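Glycosyl transferase, group 1 family protein (Staphylococcus aureus, PDB 4WAD) belongs to the group 1 glycosyl transferases of GT-B fold and binds uridine-diphosphate-N-acetylglucosamine. Local coordinates at residues 357-362 / 382-387; 251-256 / 282-287; 440-445 / 473-478. All coordinates share one frame; numbering follows the deposited sequence.

In the fold
From the N terminus, a long antiparallel sheet (104-205) interrupts the first parallel sheet, which resumes at strand 226-230. Interaction 2 joins two neighbouring strands of this sheet, closing the loop through helix 269-276. Interaction 1 follows, joining strands 356-360 and 382-384 at the edge of a second parallel sheet, around helix 366-373. Interaction 3 comes last and ties the turn before strand 444-447 to helix 467-482. The three closures run in series, none nested or crossed. Interactions 1 and 2, their centres about 31 Å apart, both touch UD1, consistent with a ligand held between the two Rossmann-like halves of a GT-B fold; interaction 3 lies about 24 Å from interaction 1, centre to centre.

Interaction 1. Residues 357-362 / 382-387; sequences FHIYGE and VFLKGY. With UD1 (uridine-diphosphate-N-acetylglucosamine), chain B.
Lys385 sets its CG over one face of the Tyr360 ring in a CH-pi contact, 3.5 Å from the ring centroid and 13° off its normal. At the edge of the same ring, near its plane, lies Gly386 O, which also accepts the N-H of Gly361 (Gly361 N to Gly386 O 2.7 Å), the donor standing above the carbonyl plane. Farther back along the strands, Phe357 O accepts from Phe383 N at 2.8 Å and, from the opposite face of its plane, His358 ND1 at 3.1 Å. ND1 comes from above the carbonyl plane, almost at right angles to the C=O, consistent with a limit on the imidazole's rotation. Between these points Ile359 N donates to Phe383 O and Lys385 N to Ile359 O, both modelled so short that their lengths are doubtful. On the face carrying Phe357, Val382, Ile359 and Leu384, opposite His358 and Phe383, Phe357 CB meets Val382 CG2 at 3.4 Å, while Ile359 CB and Leu384 CD2 lie 3.7 Å apart in side chains running side by side; helix 366-373 packs on Val382 and Leu384. Beyond the strands, Glu362 forms a salt bridge with Lys366. Tyr387, its CG anti to the backbone N (chi1 -170°), makes a van der Waals contact through CE1, 3.7 Å from UD1 C4. This is a parallel beta-alpha-beta unit of a Rossmann-like GT-B domain, the loops at its strand ends meeting the nucleotide.

Interaction 2. Residues 251-256 / 282-287; sequences GVIHVN and NGVIVL. With UD1 (uridine-diphosphate-N-acetylglucosamine), chain B.
Ile285 N donates to Gly251 O over 2.7 Å, in a nearly straight bond (166°) that arrives almost along the C=O axis. Two residues on, Ile253 N reaches Ile285 O at 3.0 Å, a weak, bent bond. The same two oxygens also receive CA-H contacts: Val284 CA lies 3.2 Å from Gly251 O, and Val252 CA 3.4 Å from Ile285 O. Ile285 thus donates to Gly251 and accepts, weakly, from Ile253, as in a parallel pair. The two strands belong to a beta-alpha-beta unit, linked through helix 269-276, within the first parallel sheet of the GT-B fold. Ile253 crosses Val284 beside that helix, CD1 of Ile253 3.6 Å from CG1 of Val284, a branch set there by its position anti to the backbone N (chi1 -179°); both side chains also touch the helix, at Ile275 and Ile274 respectively. Val252 CG2 and Ile285 CB meet at 4.0 Å on the face opposite to Val284. Past the strands, the backbone turns to the ligand. The His254 ring places its edge against UD1 C8', the methyl carbon of the acetamido group, while its NE2 is hydrogen-bonded to Asp231. CD2 of Leu287 lies 3.6 Å from UD1 O7', the carbonyl oxygen of that group.

Interaction 3. Residues 440-445 / 473-478; sequences NKNGYL and SKAREN
Lys474 NZ donates to the backbone O of Lys441 at 2.7 Å, lying in the carbonyl plane with a C=O...N angle of 151°. A bend at chi3 in an otherwise extended lysine chain turns the ammonium group to this oxygen, and CB of the same lysine passes 3.8 Å from Asn442 CB. The second bond runs the opposite way: Asn442 ND2 reaches Lys474 O at 3.1 Å with an N-H...O angle of 158°. The acceptor lies close to the amide plane, although the donor stands above the carbonyl plane. Helix 467-482 is kinked here: Asn478 N bonds to Ala475 O instead of Lys474 O, and the Asn442 amide is the donor at Lys474 O. These two side-chain bonds join the loop before strand 444-447 to helix 467-482, in what is probably the C-terminal Rossmann-like domain of the GT-B fold. Asn442 CG stands between the backbone N and carbonyl carbon (chi1 67°), which carries the amide to the helix; its OD1 accepts a weak bond from Glu438 N. As modelled, the amide nitrogens of Asn442 and Asn478 face each other, so the orientation of one amide is doubtful. Met418 of helix 412-419 touches Asn442, Ala475 and Asn478.

Interaction 1. Residues 357-362 / 382-387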
loop_
_atom_site.group_PDB
_atom_site.type_symbol
_atom_site.label_atom_id
_atom_site.label_comp_id
_atom_site.label_asym_id
_atom_site.label_seq_id
_atom_site.Cartn_x
_atom_site.Cartn_y
_atom_site.Cartn_z
ATOM N N PHE A 357 6.295 -44.096 26.458
ATOM C CA PHE A 357 5.136 -43.406 25.900
ATOM C C PHE A 357 5.286 -43.156 24.401
ATOM O O PHE A 357 6.310 -42.640 23.950
ATOM C CB PHE A 357 4.904 -42.074 26.616
ATOM C CG PHE A 357 4.443 -42.208 28.045
ATOM C CD1 PHE A 357 5.344 -42.530 29.053
ATOM C CD2 PHE A 357 3.117 -41.983 28.385
ATOM C CE1 PHE A 357 4.927 -42.645 30.368
ATOM C CE2 PHE A 357 2.695 -42.092 29.701
ATOM C CZ PHE A 357 3.602 -42.426 30.692
ATOM N N HIS A 358 4.261 -43.522 23.634
ATOM C CA HIS A 358 4.222 -43.233 22.203
ATOM C C HIS A 358 3.091 -42.251 21.906
ATOM O O HIS A 358 1.916 -42.595 22.035
ATOM C CB HIS A 358 4.037 -44.519 21.382
ATOM C CG HIS A 358 5.179 -45.483 21.484
ATOM N ND1 HIS A 358 6.273 -45.263 22.298
ATOM C CD2 HIS A 358 5.398 -46.671 20.877
ATOM C CE1 HIS A 358 7.111 -46.276 22.185
ATOM N NE2 HIS A 358 6.605 -47.146 21.329
ATOM N N ILE A 359 3.442 -41.028 21.518
ATOM C CA ILE A 359 2.430 -40.019 21.216
ATOM C C ILE A 359 2.235 -39.876 19.712
ATOM O O ILE A 359 3.173 -39.553 18.983
ATOM C CB ILE A 359 2.795 -38.643 21.810
ATOM C CG1 ILE A 359 3.190 -38.778 23.284
ATOM C CG2 ILE A 359 1.644 -37.658 21.625
ATOM C CD1 ILE A 359 2.103 -39.368 24.160
ATOM N N TYR A 360 1.011 -40.124 19.252
ATOM C CA TYR A 360 0.686 -40.005 17.835
ATOM C C TYR A 360 -0.207 -38.796 17.574
ATOM O O TYR A 360 -0.594 -38.088 18.505
ATOM C CB TYR A 360 0.002 -41.275 17.328
ATOM C CG TYR A 360 0.893 -42.496 17.289
ATOM C CD1 TYR A 360 1.126 -43.248 18.433
ATOM C CD2 TYR A 360 1.489 -42.907 16.103
ATOM C CE1 TYR A 360 1.934 -44.368 18.399
ATOM C CE2 TYR A 360 2.298 -44.026 16.060
ATOM C CZ TYR A 360 2.517 -44.751 17.211
ATOM O OH TYR A 360 3.322 -45.866 17.178
ATOM N N GLY A 361 -0.539 -38.572 16.307
ATOM C CA GLY A 361 -1.364 -37.439 15.932
ATOM C C GLY A 361 -0.579 -36.144 15.871
ATOM O O GLY A 361 0.617 -36.116 16.165
ATOM N N GLU A 362 -1.257 -35.067 15.490
ATOM C CA GLU A 362 -0.628 -33.757 15.385
ATOM C C GLU A 362 -1.417 -32.718 16.167
ATOM O O GLU A 362 -2.352 -33.060 16.885
ATOM C CB GLU A 362 -0.508 -33.339 13.920
ATOM C CG GLU A 362 0.364 -34.265 13.093
ATOM C CD GLU A 362 1.834 -34.112 13.418
ATOM O OE1 GLU A 362 2.231 -33.011 13.851
ATOM O OE2 GLU A 362 2.589 -35.091 13.249
ATOM N N VAL A 382 9.681 -40.706 26.341
ATOM C CA VAL A 382 8.437 -40.244 25.732
ATOM C C VAL A 382 8.695 -39.893 24.263
ATOM O O VAL A 382 9.701 -39.256 23.944
ATOM C CB VAL A 382 7.864 -39.016 26.490
ATOM C CG1 VAL A 382 7.277 -37.981 25.533
ATOM C CG2 VAL A 382 6.870 -39.440 27.565
ATOM N N PHE A 383 7.802 -40.314 23.370
ATOM C CA PHE A 383 8.007 -40.091 21.941
ATOM C C PHE A 383 6.784 -39.497 21.243
ATOM O O PHE A 383 5.675 -40.013 21.374
ATOM C CB PHE A 383 8.395 -41.403 21.251
ATOM C CG PHE A 383 9.687 -41.993 21.741
ATOM C CD1 PHE A 383 9.709 -42.835 22.842
ATOM C CD2 PHE A 383 10.879 -41.710 21.093
ATOM C CE1 PHE A 383 10.899 -43.380 23.293
ATOM C CE2 PHE A 383 12.072 -42.252 21.538
ATOM C CZ PHE A 383 12.082 -43.088 22.640
ATOM N N LEU A 384 6.999 -38.414 20.501
ATOM C CA LEU A 384 5.960 -37.844 19.648
ATOM C C LEU A 384 6.099 -38.428 18.249
ATOM O O LEU A 384 6.786 -37.860 17.400
ATOM C CB LEU A 384 6.058 -36.317 19.593
ATOM C CG LEU A 384 6.164 -35.526 20.898
ATOM C CD1 LEU A 384 6.469 -34.070 20.595
ATOM C CD2 LEU A 384 4.896 -35.641 21.727
ATOM N N LYS A 385 5.455 -39.569 18.019
ATOM C CA LYS A 385 5.590 -40.293 16.759
ATOM C C LYS A 385 5.157 -39.445 15.566
ATOM O O LYS A 385 5.992 -38.963 14.799
ATOM C CB LYS A 385 4.775 -41.587 16.801
ATOM C CG LYS A 385 4.861 -42.341 18.122
ATOM C CD LYS A 385 6.295 -42.716 18.467
ATOM C CE LYS A 385 6.843 -43.779 17.529
ATOM N NZ LYS A 385 8.189 -44.252 17.959
ATOM N N GLY A 386 3.849 -39.261 15.419
ATOM C CA GLY A 386 3.303 -38.475 14.328
ATOM C C GLY A 386 1.878 -38.893 14.033
ATOM O O GLY A 386 1.332 -39.751 14.724
ATOM N N TYR A 387 1.269 -38.298 13.013
ATOM C CA TYR A 387 -0.095 -38.666 12.656
ATOM C C TYR A 387 -0.133 -40.079 12.086
ATOM O O TYR A 387 0.634 -40.410 11.180
ATOM C CB TYR A 387 -0.693 -37.683 11.651
ATOM C CG TYR A 387 -2.174 -37.901 11.448
ATOM C CD1 TYR A 387 -3.095 -37.436 12.376
ATOM C CD2 TYR A 387 -2.650 -38.597 10.346
ATOM C CE1 TYR A 387 -4.448 -37.640 12.206
ATOM C CE2 TYR A 387 -4.003 -38.808 10.167
ATOM C CZ TYR A 387 -4.896 -38.326 11.099
ATOM O OH TYR A 387 -6.244 -38.532 10.934
HETATM C "C1'" UD1 B . -14.517 -34.914 19.842
HETATM C "C2'" UD1 B . -16.004 -35.099 20.174
HETATM C "C3'" UD1 B . -16.624 -33.841 20.762
HETATM C "C4'" UD1 B . -15.749 -33.294 21.877
HETATM C "C5'" UD1 B . -14.384 -32.972 21.290
HETATM C "C6'" UD1 B . -13.499 -32.281 22.323
HETATM C "C7'" UD1 B . -17.890 -36.286 19.162
HETATM C "C8'" UD1 B . -18.395 -36.993 17.941
HETATM N "N2'" UD1 B . -16.774 -35.562 19.024
HETATM O "O1'" UD1 B . -14.324 -34.281 18.579
HETATM O "O3'" UD1 B . -17.889 -34.209 21.303
HETATM O "O4'" UD1 B . -16.348 -32.137 22.473
HETATM O "O5'" UD1 B . -13.795 -34.206 20.869
HETATM O "O6'" UD1 B . -12.118 -32.576 22.082
HETATM O "O7'" UD1 B . -18.475 -36.383 20.227
HETATM N N1 UD1 B . -7.286 -39.663 15.265
HETATM C C2 UD1 B . -6.727 -40.485 14.260
HETATM N N3 UD1 B . -5.401 -40.645 14.176
HETATM C C4 UD1 B . -4.584 -40.035 15.040
HETATM C C5 UD1 B . -5.110 -39.222 16.041
HETATM C C6 UD1 B . -6.485 -39.044 16.140
HETATM O O2 UD1 B . -7.472 -41.064 13.439
HETATM O O4 UD1 B . -3.346 -40.194 14.949
HETATM C C1B UD1 B . -8.739 -39.487 15.357
HETATM C C2B UD1 B . -9.398 -40.690 16.011
HETATM O "O2'" UD1 B . -9.898 -41.594 15.020
HETATM C C3B UD1 B . -10.535 -40.111 16.831
HETATM C C4B UD1 B . -10.192 -38.642 17.006
HETATM O O4B UD1 B . -9.051 -38.368 16.189
HETATM O O3B UD1 B . -11.775 -40.222 16.125
HETATM C C5B UD1 B . -9.865 -38.347 18.459
HETATM O O5B UD1 B . -11.037 -37.907 19.137
HETATM P PA UD1 B . -11.310 -36.329 19.302
HETATM O O1A UD1 B . -11.769 -36.112 20.723
HETATM O O2A UD1 B . -10.089 -35.607 18.788
HETATM O O3A UD1 B . -12.532 -36.043 18.286
HETATM P PB UD1 B . -12.941 -34.556 17.802
HETATM O O1B UD1 B . -11.916 -33.572 18.310
HETATM O O2B UD1 B . -13.253 -34.610 16.327
#

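Interaction 2. Residues 251-256 / 282-287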
loop_
_atom_site.group_PDB
_atom_site.type_symbol
_atom_site.label_atom_id
_atom_site.label_comp_id
_atom_site.label_asym_id
_atom_site.label_seq_id
_atom_site.Cartn_x
_atom_site.Cartn_y
_atom_site.Cartn_z
ATOM N N GLY A 251 -30.283 -30.300 14.427
ATOM C CA GLY A 251 -28.937 -29.858 14.737
ATOM C C GLY A 251 -28.297 -30.752 15.780
ATOM O O GLY A 251 -28.831 -30.919 16.876
ATOM N N VAL A 252 -27.150 -31.330 15.440
ATOM C CA VAL A 252 -26.449 -32.217 16.357
ATOM C C VAL A 252 -25.215 -31.534 16.938
ATOM O O VAL A 252 -24.212 -31.343 16.244
ATOM C CB VAL A 252 -26.040 -33.528 15.661
ATOM C CG1 VAL A 252 -25.199 -34.386 16.590
ATOM C CG2 VAL A 252 -27.273 -34.288 15.215
ATOM N N ILE A 253 -25.301 -31.155 18.210
ATOM C CA ILE A 253 -24.168 -30.565 18.916
ATOM C C ILE A 253 -23.251 -31.672 19.418
ATOM O O ILE A 253 -23.697 -32.593 20.100
ATOM C CB ILE A 253 -24.623 -29.688 20.101
ATOM C CG1 ILE A 253 -25.500 -28.539 19.602
ATOM C CG2 ILE A 253 -23.423 -29.137 20.861
ATOM C CD1 ILE A 253 -26.002 -27.628 20.703
ATOM N N HIS A 254 -21.973 -31.581 19.072
ATOM C CA HIS A 254 -21.023 -32.631 19.411
ATOM C C HIS A 254 -20.213 -32.303 20.660
ATOM O O HIS A 254 -19.700 -33.204 21.319
ATOM C CB HIS A 254 -20.081 -32.890 18.230
ATOM C CG HIS A 254 -20.727 -33.618 17.090
ATOM N ND1 HIS A 254 -20.242 -34.811 16.600
ATOM C CD2 HIS A 254 -21.818 -33.323 16.345
ATOM C CE1 HIS A 254 -21.006 -35.221 15.604
ATOM N NE2 HIS A 254 -21.970 -34.335 15.427
ATOM N N VAL A 255 -20.107 -31.022 20.993
ATOM C CA VAL A 255 -19.194 -30.590 22.049
ATOM C C VAL A 255 -19.899 -30.028 23.280
ATOM O O VAL A 255 -21.126 -29.921 23.319
ATOM C CB VAL A 255 -18.220 -29.521 21.520
ATOM C CG1 VAL A 255 -17.440 -30.063 20.333
ATOM C CG2 VAL A 255 -18.982 -28.265 21.123
ATOM N N ASN A 256 -19.107 -29.677 24.290
ATOM C CA ASN A 256 -19.619 -28.990 25.467
ATOM C C ASN A 256 -20.028 -27.574 25.085
ATOM O O ASN A 256 -19.253 -26.846 24.462
ATOM C CB ASN A 256 -18.567 -28.963 26.580
ATOM C CG ASN A 256 -19.141 -28.565 27.935
ATOM O OD1 ASN A 256 -20.143 -27.854 28.022
ATOM N ND2 ASN A 256 -18.495 -29.022 29.001
ATOM N N ASN A 282 -36.607 -28.907 14.261
ATOM C CA ASN A 282 -37.211 -30.140 14.747
ATOM C C ASN A 282 -36.499 -30.705 15.974
ATOM O O ASN A 282 -36.764 -31.835 16.386
ATOM C CB ASN A 282 -37.242 -31.187 13.626
ATOM C CG ASN A 282 -38.009 -30.713 12.405
ATOM O OD1 ASN A 282 -37.501 -29.923 11.609
ATOM N ND2 ASN A 282 -39.235 -31.199 12.248
ATOM N N GLY A 283 -35.599 -29.914 16.551
ATOM C CA GLY A 283 -34.935 -30.290 17.786
ATOM C C GLY A 283 -33.432 -30.455 17.676
ATOM O O GLY A 283 -32.922 -31.014 16.702
ATOM N N VAL A 284 -32.720 -29.968 18.690
ATOM C CA VAL A 284 -31.273 -30.127 18.769
ATOM C C VAL A 284 -30.950 -31.457 19.445
ATOM O O VAL A 284 -31.629 -31.855 20.391
ATOM C CB VAL A 284 -30.620 -28.965 19.543
ATOM C CG1 VAL A 284 -29.110 -29.136 19.599
ATOM C CG2 VAL A 284 -30.972 -27.641 18.895
ATOM N N ILE A 285 -29.928 -32.152 18.955
ATOM C CA ILE A 285 -29.574 -33.455 19.510
ATOM C C ILE A 285 -28.201 -33.412 20.177
ATOM O O ILE A 285 -27.205 -33.059 19.542
ATOM C CB ILE A 285 -29.590 -34.562 18.422
ATOM C CG1 ILE A 285 -31.021 -35.016 18.126
ATOM C CG2 ILE A 285 -28.783 -35.770 18.863
ATOM C CD1 ILE A 285 -31.806 -34.075 17.245
ATOM N N VAL A 286 -28.157 -33.752 21.463
ATOM C CA VAL A 286 -26.896 -33.854 22.194
ATOM C C VAL A 286 -26.473 -35.319 22.255
ATOM O O VAL A 286 -26.908 -36.121 21.429
ATOM C CB VAL A 286 -27.006 -33.260 23.613
ATOM C CG1 VAL A 286 -27.200 -31.754 23.544
ATOM C CG2 VAL A 286 -28.158 -33.895 24.372
ATOM N N LEU A 287 -25.633 -35.675 23.222
ATOM C CA LEU A 287 -25.117 -37.038 23.295
ATOM C C LEU A 287 -25.361 -37.654 24.671
ATOM O O LEU A 287 -25.672 -38.843 24.785
ATOM C CB LEU A 287 -23.621 -37.065 22.966
ATOM C CG LEU A 287 -23.135 -36.364 21.695
ATOM C CD1 LEU A 287 -22.766 -34.918 21.986
ATOM C CD2 LEU A 287 -21.951 -37.094 21.077
HETATM C "C1'" UD1 B . -14.517 -34.914 19.842
HETATM C "C2'" UD1 B . -16.004 -35.099 20.174
HETATM C "C3'" UD1 B . -16.624 -33.841 20.762
HETATM C "C4'" UD1 B . -15.749 -33.294 21.877
HETATM C "C5'" UD1 B . -14.384 -32.972 21.290
HETATM C "C6'" UD1 B . -13.499 -32.281 22.323
HETATM C "C7'" UD1 B . -17.890 -36.286 19.162
HETATM C "C8'" UD1 B . -18.395 -36.993 17.941
HETATM N "N2'" UD1 B . -16.774 -35.562 19.024
HETATM O "O1'" UD1 B . -14.324 -34.281 18.579
HETATM O "O3'" UD1 B . -17.889 -34.209 21.303
HETATM O "O4'" UD1 B . -16.348 -32.137 22.473
HETATM O "O5'" UD1 B . -13.795 -34.206 20.869
HETATM O "O6'" UD1 B . -12.118 -32.576 22.082
HETATM O "O7'" UD1 B . -18.475 -36.383 20.227
HETATM N N1 UD1 B . -7.286 -39.663 15.265
HETATM C C2 UD1 B . -6.727 -40.485 14.260
HETATM N N3 UD1 B . -5.401 -40.645 14.176
HETATM C C4 UD1 B . -4.584 -40.035 15.040
HETATM C C5 UD1 B . -5.110 -39.222 16.041
HETATM C C6 UD1 B . -6.485 -39.044 16.140
HETATM O O2 UD1 B . -7.472 -41.064 13.439
HETATM O O4 UD1 B . -3.346 -40.194 14.949
HETATM C C1B UD1 B . -8.739 -39.487 15.357
HETATM C C2B UD1 B . -9.398 -40.690 16.011
HETATM O "O2'" UD1 B . -9.898 -41.594 15.020
HETATM C C3B UD1 B . -10.535 -40.111 16.831
HETATM C C4B UD1 B . -10.192 -38.642 17.006
HETATM O O4B UD1 B . -9.051 -38.368 16.189
HETATM O O3B UD1 B . -11.775 -40.222 16.125
HETATM C C5B UD1 B . -9.865 -38.347 18.459
HETATM O O5B UD1 B . -11.037 -37.907 19.137
HETATM P PA UD1 B . -11.310 -36.329 19.302
HETATM O O1A UD1 B . -11.769 -36.112 20.723
HETATM O O2A UD1 B . -10.089 -35.607 18.788
HETATM O O3A UD1 B . -12.532 -36.043 18.286
HETATM P PB UD1 B . -12.941 -34.556 17.802
HETATM O O1B UD1 B . -11.916 -33.572 18.310
HETATM O O2B UD1 B . -13.253 -34.610 16.327
#

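Interaction 3. Residues 440-445 / 473-478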
loop_
_atom_site.group_PDB
_atom_site.type_symbol
_atom_site.label_atom_id
_atom_site.label_comp_id
_atom_site.label_asym_id
_atom_site.label_seq_id
_atom_site.Cartn_x
_atom_site.Cartn_y
_atom_site.Cartn_z
ATOM N N ASN A 440 -11.575 -49.388 38.496
ATOM C CA ASN A 440 -11.163 -50.613 39.185
ATOM C C ASN A 440 -11.979 -51.832 38.760
ATOM O O ASN A 440 -12.208 -52.743 39.554
ATOM C CB ASN A 440 -11.249 -50.438 40.704
ATOM C CG ASN A 440 -10.522 -49.203 41.189
ATOM O OD1 ASN A 440 -9.292 -49.162 41.217
ATOM N ND2 ASN A 440 -11.282 -48.186 41.580
ATOM N N LYS A 441 -12.412 -51.838 37.504
ATOM C CA LYS A 441 -13.148 -52.969 36.953
ATOM C C LYS A 441 -12.622 -53.342 35.573
ATOM O O LYS A 441 -12.415 -54.514 35.283
ATOM C CB LYS A 441 -14.649 -52.660 36.890
ATOM C CG LYS A 441 -15.287 -52.422 38.251
ATOM C CD LYS A 441 -16.790 -52.204 38.145
ATOM C CE LYS A 441 -17.399 -51.965 39.521
ATOM N NZ LYS A 441 -18.878 -51.811 39.470
ATOM N N ASN A 442 -12.401 -52.344 34.723
ATOM C CA ASN A 442 -11.844 -52.593 33.396
ATOM C C ASN A 442 -10.989 -51.417 32.933
ATOM O O ASN A 442 -10.342 -51.469 31.885
ATOM C CB ASN A 442 -12.963 -52.871 32.387
ATOM C CG ASN A 442 -13.845 -51.661 32.135
ATOM O OD1 ASN A 442 -13.731 -50.637 32.811
ATOM N ND2 ASN A 442 -14.740 -51.778 31.162
ATOM N N GLY A 443 -11.004 -50.354 33.731
ATOM C CA GLY A 443 -10.234 -49.155 33.457
ATOM C C GLY A 443 -10.008 -48.365 34.732
ATOM O O GLY A 443 -10.127 -48.909 35.832
ATOM N N TYR A 444 -9.689 -47.083 34.588
ATOM C CA TYR A 444 -9.420 -46.218 35.735
ATOM C C TYR A 444 -9.931 -44.797 35.495
ATOM O O TYR A 444 -9.819 -44.271 34.387
ATOM C CB TYR A 444 -7.918 -46.187 36.039
ATOM C CG TYR A 444 -7.392 -47.408 36.764
ATOM C CD1 TYR A 444 -8.082 -47.954 37.837
ATOM C CD2 TYR A 444 -6.203 -48.010 36.376
ATOM C CE1 TYR A 444 -7.604 -49.066 38.502
ATOM C CE2 TYR A 444 -5.717 -49.123 37.036
ATOM C CZ TYR A 444 -6.423 -49.646 38.098
ATOM O OH TYR A 444 -5.947 -50.752 38.761
ATOM N N LEU A 445 -10.496 -44.180 36.531
ATOM C CA LEU A 445 -10.903 -42.779 36.449
ATOM C C LEU A 445 -10.440 -42.016 37.688
ATOM O O LEU A 445 -10.460 -42.541 38.803
ATOM C CB LEU A 445 -12.422 -42.656 36.256
ATOM C CG LEU A 445 -13.416 -43.145 37.310
ATOM C CD1 LEU A 445 -13.668 -42.112 38.404
ATOM C CD2 LEU A 445 -14.724 -43.563 36.651
ATOM N N SER A 473 -10.221 -57.388 28.604
ATOM C CA SER A 473 -11.285 -58.278 28.150
ATOM C C SER A 473 -12.615 -57.924 28.807
ATOM O O SER A 473 -13.676 -58.319 28.322
ATOM C CB SER A 473 -10.926 -59.737 28.434
ATOM O OG SER A 473 -9.813 -60.148 27.660
ATOM N N LYS A 474 -12.553 -57.192 29.914
ATOM C CA LYS A 474 -13.759 -56.663 30.538
ATOM C C LYS A 474 -14.086 -55.296 29.957
ATOM O O LYS A 474 -15.118 -54.713 30.273
ATOM C CB LYS A 474 -13.607 -56.566 32.058
ATOM C CG LYS A 474 -13.772 -57.878 32.802
ATOM C CD LYS A 474 -13.546 -57.671 34.291
ATOM C CE LYS A 474 -12.085 -57.386 34.565
ATOM N NZ LYS A 474 -11.794 -57.068 35.989
ATOM N N ALA A 475 -13.194 -54.781 29.117
ATOM C CA ALA A 475 -13.476 -53.547 28.399
ATOM C C ALA A 475 -14.368 -53.834 27.199
ATOM O O ALA A 475 -15.466 -53.298 27.108
ATOM C CB ALA A 475 -12.191 -52.867 27.959
ATOM N N ARG A 476 -13.906 -54.689 26.289
ATOM C CA ARG A 476 -14.652 -54.964 25.063
ATOM C C ARG A 476 -16.065 -55.478 25.325
ATOM O O ARG A 476 -17.027 -54.964 24.758
ATOM C CB ARG A 476 -13.907 -55.967 24.181
ATOM C CG ARG A 476 -14.728 -56.395 22.977
ATOM C CD ARG A 476 -13.870 -56.950 21.868
ATOM N NE ARG A 476 -14.641 -57.119 20.641
ATOM C CZ ARG A 476 -14.112 -57.432 19.465
ATOM N NH1 ARG A 476 -12.806 -57.605 19.355
ATOM N NH2 ARG A 476 -14.888 -57.566 18.398
ATOM N N GLU A 477 -16.194 -56.477 26.191
ATOM C CA GLU A 477 -17.512 -57.024 26.494
ATOM C C GLU A 477 -18.359 -56.008 27.264
ATOM O O GLU A 477 -19.567 -56.182 27.411
ATOM C CB GLU A 477 -17.392 -58.340 27.274
ATOM C CG GLU A 477 -17.656 -58.235 28.769
ATOM C CD GLU A 477 -17.473 -59.560 29.488
ATOM O OE1 GLU A 477 -17.157 -60.566 28.818
ATOM O OE2 GLU A 477 -17.662 -59.599 30.721
ATOM N N ASN A 478 -17.724 -54.937 27.737
ATOM C CA ASN A 478 -18.447 -53.840 28.373
ATOM C C ASN A 478 -19.119 -52.944 27.330
ATOM O O ASN A 478 -20.305 -52.635 27.449
ATOM C CB ASN A 478 -17.506 -53.011 29.255
ATOM C CG ASN A 478 -18.245 -52.062 30.171
ATOM O OD1 ASN A 478 -19.352 -52.353 30.619
ATOM N ND2 ASN A 478 -17.637 -50.915 30.453
#